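Local structure of glucokinase (Thermus thermophilus, 3VOV) at the interface of chains A and B. The protein phosphorylates glucose and probably other hexoses at the expense of ATP, as a zinc-binding sugar kinase of the ROK family. Numbering follows the deposited sequence. Chains: chain A/B, Glucokinase.

Contact 1: the interface of chains A and B. Residues chain A 160-162, 227, 231, 234-235, 266; chain B 159-161, 173.
A:Ser231 and B:Thr161 meet through two first torsions. The hydroxyl of A:Ser231 sits at chi1 -144°, which turns OG out from helix 212-236 toward chain B, while B:Thr161 (chi1 -59°) keeps OG1 beside its own backbone N and sends the methyl CG2 anti to it. The serine hydroxyl can then accept the backbone N-H of B:Thr161, a nearly straight bond of 2.8 Å from N to OG, with CA of B:Leu160 packed against the same oxygen. Both branches of the threonine reach A:Tyr266, whose side chain it crosses at about a right angle: CG2 lies 3.9 Å from CE1, and OG1 rests beside CD1. CG1 of A:Ile227 covers one face of that ring, toward the rim. OG1 also joins a water that touches the carbonyl O of B:His159 and NZ of A:Lys234. The lysine chain, bent at chi2 and chi4, passes its CG 3.4 Å from that carbonyl O of B:His159. Its amine hydrogen-bonds, within chain A, to the backbone O of A:Tyr266, 2.7 Å from NZ and nearly along the C=O axis, which holds it beside the water and B:Leu173. The latter comes tip to tip with the lysine, its CD1 3.5 Å from CE. A second water links the carbonyls of A:Leu162 and B:Thr161, and A:Leu160 and B:Leu160 cross at about a right angle, CD2 to CD2 at 4.1 Å. The worked example is of a helix seated on a segment that leads out of a zinc site: B:His159 is a zinc ligand, so the metal is likely to stiffen what chain B offers, and the patch, with its symmetric twin, probably joins two subunits of the deposited assembly.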
ATOM      1  N   LEU A 160       2.151  12.423   8.751  1.00 18.73           N
ATOM      2  CA  LEU A 160       2.075  10.985   9.096  1.00 19.84           C
ATOM      3  C   LEU A 160       2.026  10.169   7.808  1.00 19.30           C
ATOM      4  O   LEU A 160       1.333  10.530   6.867  1.00 18.76           O
ATOM      5  CB  LEU A 160       0.866  10.684   9.988  1.00 21.40           C
ATOM      6  CG  LEU A 160       1.387  10.946  11.450  1.00 25.86           C
ATOM      7  CD1 LEU A 160       1.040  12.384  11.903  1.00 27.03           C
ATOM      8  CD2 LEU A 160       0.921   9.934  12.499  1.00 29.09           C
ATOM      9  N   THR A 161       2.766   9.069   7.782  1.00 20.06           N
ATOM     10  CA  THR A 161       2.849   8.200   6.624  1.00 20.00           C
ATOM     11  C   THR A 161       1.605   7.307   6.574  1.00 19.03           C
ATOM     12  O   THR A 161       1.420   6.499   7.466  1.00 18.94           O
ATOM     13  CB  THR A 161       4.098   7.290   6.743  1.00 20.45           C
ATOM     14  OG1 THR A 161       5.265   8.113   6.837  1.00 21.36           O
ATOM     15  CG2 THR A 161       4.212   6.320   5.531  1.00 20.62           C
ATOM     16  N   LEU A 162       0.780   7.456   5.545  1.00 18.03           N
ATOM     17  CA  LEU A 162      -0.411   6.612   5.355  1.00 18.26           C
ATOM     18  C   LEU A 162      -0.226   5.581   4.225  1.00 18.52           C
ATOM     19  O   LEU A 162      -0.892   4.567   4.187  1.00 18.20           O
ATOM     20  CB  LEU A 162      -1.632   7.475   5.028  1.00 18.92           C
ATOM     21  CG  LEU A 162      -2.064   8.395   6.192  1.00 22.32           C
ATOM     22  CD1 LEU A 162      -3.417   9.068   5.851  1.00 24.24           C
ATOM     23  CD2 LEU A 162      -2.151   7.636   7.556  1.00 26.56           C
ATOM     24  N   ILE A 227      -9.069   8.040   7.219  1.00 17.89           N
ATOM     25  CA  ILE A 227      -8.073   7.088   7.748  1.00 16.76           C
ATOM     26  C   ILE A 227      -7.029   7.750   8.654  1.00 16.14           C
ATOM     27  O   ILE A 227      -6.716   7.244   9.741  1.00 15.72           O
ATOM     28  CB  ILE A 227      -7.373   6.294   6.597  1.00 18.28           C
ATOM     29  CG1 ILE A 227      -8.419   5.431   5.839  1.00 19.51           C
ATOM     30  CG2 ILE A 227      -6.208   5.441   7.125  1.00 17.30           C
ATOM     31  CD1 ILE A 227      -7.817   4.701   4.610  1.00 20.93           C
ATOM     32  N   SER A 231      -6.539   7.107  12.691  1.00 16.15           N
ATOM     33  CA  SER A 231      -5.242   6.662  13.152  1.00 16.88           C
ATOM     34  C   SER A 231      -4.702   7.547  14.302  1.00 17.31           C
ATOM     35  O   SER A 231      -4.201   7.043  15.341  1.00 16.09           O
ATOM     36  CB  SER A 231      -4.307   6.712  11.949  1.00 17.76           C
ATOM     37  OG  SER A 231      -3.441   5.671  12.040  1.00 20.88           O
ATOM     38  N   LYS A 234      -5.963   6.922  17.755  1.00 20.09           N
ATOM     39  CA  LYS A 234      -5.267   5.888  18.581  1.00 20.81           C
ATOM     40  C   LYS A 234      -4.069   6.491  19.258  1.00 21.27           C
ATOM     41  O   LYS A 234      -3.662   6.025  20.298  1.00 23.29           O
ATOM     42  CB  LYS A 234      -4.793   4.682  17.774  1.00 20.54           C
ATOM     43  CG  LYS A 234      -5.664   4.256  16.601  1.00 20.29           C
ATOM     44  CD  LYS A 234      -7.039   3.975  16.990  1.00 20.30           C
ATOM     45  CE  LYS A 234      -7.703   3.117  15.861  1.00 20.49           C
ATOM     46  NZ  LYS A 234      -7.915   3.865  14.553  1.00 19.84           N
ATOM     47  N   ALA A 235      -3.478   7.523  18.656  1.00 20.91           N
ATOM     48  CA  ALA A 235      -2.289   8.141  19.283  1.00 20.60           C
ATOM     49  C   ALA A 235      -2.724   9.026  20.443  1.00 20.66           C
ATOM     50  O   ALA A 235      -2.196   8.890  21.553  1.00 21.26           O
ATOM     51  CB  ALA A 235      -1.492   8.941  18.265  1.00 20.38           C
ATOM     52  N   TYR A 266     -12.387   3.010  10.200  1.00 19.53           N
ATOM     53  CA  TYR A 266     -11.061   2.866  10.848  1.00 19.23           C
ATOM     54  C   TYR A 266     -11.113   3.117  12.356  1.00 19.11           C
ATOM     55  O   TYR A 266     -10.060   3.203  13.055  1.00 18.80           O
ATOM     56  CB  TYR A 266      -9.971   3.670  10.122  1.00 19.09           C
ATOM     57  CG  TYR A 266      -9.523   2.906   8.906  1.00 18.35           C
ATOM     58  CD1 TYR A 266      -8.377   2.119   8.931  1.00 21.15           C
ATOM     59  CD2 TYR A 266     -10.297   2.899   7.755  1.00 22.04           C
ATOM     60  CE1 TYR A 266      -8.000   1.364   7.806  1.00 22.72           C
ATOM     61  CE2 TYR A 266      -9.928   2.155   6.642  1.00 22.58           C
ATOM     62  CZ  TYR A 266      -8.790   1.395   6.674  1.00 24.09           C
ATOM     63  OH  TYR A 266      -8.436   0.661   5.544  1.00 22.51           O
TER
ATOM     64  N   HIS B 159      -1.764   0.485  17.174  1.00 17.86           N
ATOM     65  CA  HIS B 159      -2.921   0.390  16.317  1.00 18.84           C
ATOM     66  C   HIS B 159      -3.037   1.559  15.363  1.00 19.12           C
ATOM     67  O   HIS B 159      -4.089   1.831  14.831  1.00 19.81           O
ATOM     68  CB  HIS B 159      -4.173   0.103  17.153  1.00 19.28           C
ATOM     69  CG  HIS B 159      -4.047  -1.182  17.897  1.00 19.59           C
ATOM     70  ND1 HIS B 159      -4.324  -2.406  17.323  1.00 20.21           N
ATOM     71  CD2 HIS B 159      -3.552  -1.445  19.130  1.00 21.21           C
ATOM     72  CE1 HIS B 159      -4.051  -3.368  18.191  1.00 21.37           C
ATOM     73  NE2 HIS B 159      -3.568  -2.809  19.292  1.00 19.42           N
ATOM     74  N   LEU B 160      -1.931   2.241  15.128  1.00 19.09           N
ATOM     75  CA  LEU B 160      -1.909   3.221  14.035  1.00 19.76           C
ATOM     76  C   LEU B 160      -1.868   2.488  12.709  1.00 18.71           C
ATOM     77  O   LEU B 160      -1.208   1.460  12.585  1.00 16.77           O
ATOM     78  CB  LEU B 160      -0.739   4.173  14.178  1.00 21.31           C
ATOM     79  CG  LEU B 160      -1.077   5.326  15.152  1.00 23.36           C
ATOM     80  CD1 LEU B 160      -0.621   5.027  16.565  1.00 26.22           C
ATOM     81  CD2 LEU B 160      -0.447   6.630  14.604  1.00 23.46           C
ATOM     82  N   THR B 161      -2.599   3.009  11.731  1.00 17.82           N
ATOM     83  CA  THR B 161      -2.718   2.316  10.476  1.00 18.46           C
ATOM     84  C   THR B 161      -1.462   2.634   9.620  1.00 18.20           C
ATOM     85  O   THR B 161      -1.302   3.759   9.199  1.00 19.73           O
ATOM     86  CB  THR B 161      -3.979   2.782   9.753  1.00 18.45           C
ATOM     87  OG1 THR B 161      -5.114   2.523  10.582  1.00 20.19           O
ATOM     88  CG2 THR B 161      -4.153   2.035   8.384  1.00 20.13           C
ATOM     89  N   LEU B 173      -9.394  -3.658  13.019  1.00 19.55           N
ATOM     90  CA  LEU B 173      -8.928  -2.973  11.822  1.00 19.79           C
ATOM     91  C   LEU B 173      -8.009  -3.846  10.962  1.00 18.46           C
ATOM     92  O   LEU B 173      -8.026  -5.069  11.062  1.00 18.47           O
ATOM     93  CB  LEU B 173      -8.226  -1.649  12.195  1.00 19.16           C
ATOM     94  CG  LEU B 173      -9.017  -0.714  13.118  1.00 20.36           C
ATOM     95  CD1 LEU B 173      -8.163   0.486  13.542  1.00 19.83           C
ATOM     96  CD2 LEU B 173     -10.366  -0.306  12.492  1.00 21.72           C
TER
HETATM   97  O   HOH W   1      -5.647   3.244  13.282  1.00 18.46           O
HETATM   98  O   HOH W   2      -2.475   4.192   6.667  1.00 31.52           O

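Contact 2: the interface of chains A and B. Residues chain A 77, 151-153; chain B 237, 271.
B:Asp237 drives its carboxylate into the turn A:Arg151 to A:Gln153, and here the contact is tight. With CG anti to the backbone N (chi1 -174°), both oxygens face chain A. OD2 takes the backbone N-H groups of A:Arg151 and A:Gln153 from opposite faces of the carboxylate plane, each N 2.7 Å from OD2. OD1 is likewise gripped from both faces, by NH1 of A:Arg151 in a salt bridge of 2.8 Å and by NE2 of A:Gln153 at 3.1 Å. Four donors thus fix the carboxylate's rotation, and CB of A:Gln153 packs 3.5 Å from its CG. An alanine in place of B:Asp237 would probably leave the two backbone N-H groups and the A:Arg151 guanidinium without their acceptor, and the turn less firmly held. The extended A:Gln153 chain also reads the backbone of B:Glu271: its OE1 accepts the N-H at 3.0 Å, and NE2 meets the carbonyl O on a lone pair. B:Glu271 itself is well packed, its CB 3.7 Å from CD of A:Arg151. The looseness lies in its pairing with A:Arg77: OE1 of B:Glu271 is 3.7 Å from NH1, a long salt bridge, doubtful because the arginine is poorly ordered, as is the bond modelled from the same NH1 to A:Arg151 O. Paired charges and a bidentate amide here probably set the register of the two subunits where loops, not helices, meet.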
ATOM      1  N   ARG A  77      11.490  29.198  10.944  1.00 57.82           N
ATOM      2  CA  ARG A  77      12.325  28.306  10.152  1.00 58.90           C
ATOM      3  C   ARG A  77      11.837  28.300   8.701  1.00 59.06           C
ATOM      4  O   ARG A  77      12.617  28.063   7.778  1.00 59.45           O
ATOM      5  CB  ARG A  77      12.332  26.883  10.731  1.00 59.16           C
ATOM      6  CG  ARG A  77      13.100  26.712  12.050  1.00 60.78           C
ATOM      7  CD  ARG A  77      13.384  25.233  12.333  1.00 63.41           C
ATOM      8  NE  ARG A  77      12.162  24.437  12.445  1.00 65.58           N
ATOM      9  CZ  ARG A  77      11.750  23.815  13.554  1.00 66.63           C
ATOM     10  NH1 ARG A  77      12.468  23.875  14.677  1.00 66.55           N
ATOM     11  NH2 ARG A  77      10.610  23.123  13.538  1.00 66.37           N
ATOM     12  N   ARG A 151      11.097  19.985  19.762  1.00 28.68           N
ATOM     13  CA  ARG A 151      11.792  20.732  18.717  1.00 29.60           C
ATOM     14  C   ARG A 151      10.869  21.647  17.904  1.00 29.46           C
ATOM     15  O   ARG A 151      11.246  22.106  16.835  1.00 30.16           O
ATOM     16  CB  ARG A 151      12.494  19.740  17.792  1.00 29.00           C
ATOM     17  CG  ARG A 151      13.618  18.953  18.495  1.00 27.77           C
ATOM     18  CD  ARG A 151      14.100  17.824  17.580  1.00 29.48           C
ATOM     19  NE  ARG A 151      14.718  16.760  18.365  1.00 28.94           N
ATOM     20  CZ  ARG A 151      14.024  15.886  19.091  1.00 27.67           C
ATOM     21  NH1 ARG A 151      12.676  15.917  19.112  1.00 23.16           N
ATOM     22  NH2 ARG A 151      14.683  15.000  19.804  1.00 26.31           N
ATOM     23  N   GLY A 152       9.665  21.909  18.392  1.00 29.63           N
ATOM     24  CA  GLY A 152       8.654  22.613  17.587  1.00 29.47           C
ATOM     25  C   GLY A 152       8.072  21.850  16.408  1.00 30.58           C
ATOM     26  O   GLY A 152       7.401  22.445  15.562  1.00 32.09           O
ATOM     27  N   GLN A 153       8.327  20.546  16.308  1.00 29.53           N
ATOM     28  CA  GLN A 153       7.753  19.736  15.221  1.00 29.23           C
ATOM     29  C   GLN A 153       6.454  19.012  15.630  1.00 27.79           C
ATOM     30  O   GLN A 153       5.907  18.234  14.835  1.00 28.94           O
ATOM     31  CB  GLN A 153       8.731  18.638  14.708  1.00 29.41           C
ATOM     32  CG  GLN A 153      10.092  19.074  14.239  1.00 30.99           C
ATOM     33  CD  GLN A 153      10.986  17.881  13.830  1.00 33.51           C
ATOM     34  OE1 GLN A 153      11.576  17.883  12.726  1.00 32.40           O
ATOM     35  NE2 GLN A 153      11.094  16.850  14.726  1.00 31.73           N
TER
ATOM     36  N   ASP B 237       6.811  14.670  18.288  1.00 18.89           N
ATOM     37  CA  ASP B 237       8.123  15.351  18.369  1.00 20.19           C
ATOM     38  C   ASP B 237       8.720  15.140  19.772  1.00 20.16           C
ATOM     39  O   ASP B 237       8.992  16.112  20.488  1.00 19.77           O
ATOM     40  CB  ASP B 237       8.006  16.859  18.026  1.00 19.97           C
ATOM     41  CG  ASP B 237       9.375  17.578  17.959  1.00 23.35           C
ATOM     42  OD1 ASP B 237      10.423  16.914  17.777  1.00 24.32           O
ATOM     43  OD2 ASP B 237       9.382  18.821  18.069  1.00 25.44           O
ATOM     44  N   GLU B 271      14.100  16.609  11.827  1.00 24.42           N
ATOM     45  CA  GLU B 271      15.043  16.359  12.924  1.00 27.26           C
ATOM     46  C   GLU B 271      14.647  15.048  13.631  1.00 25.90           C
ATOM     47  O   GLU B 271      13.558  14.941  14.203  1.00 27.70           O
ATOM     48  CB  GLU B 271      15.026  17.491  13.974  1.00 28.28           C
ATOM     49  CG  GLU B 271      15.581  18.848  13.568  1.00 36.13           C
ATOM     50  CD  GLU B 271      15.418  19.898  14.720  1.00 43.91           C
ATOM     51  OE1 GLU B 271      14.534  20.778  14.575  1.00 47.48           O
ATOM     52  OE2 GLU B 271      16.146  19.834  15.767  1.00 46.87           O
TER

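Contact 1 and contact 2 lie about 21 Å apart, measured between the centres of their C-alpha atoms, on one two-fold symmetric interface, and they have no residue in common. Helix 212-236 relates them: chain A's helix serves contact 1, and the residue right after chain B's helix serves contact 2, so within one chain the same helix links contact 1 to the twin of contact 2. Contact 1 combines apolar packing, a direct hydrogen bond and waters, whereas contact 2 relies on charge and amide bonds; two well-separated patches held by different forces would probably fix the pair's relative orientation better than either alone.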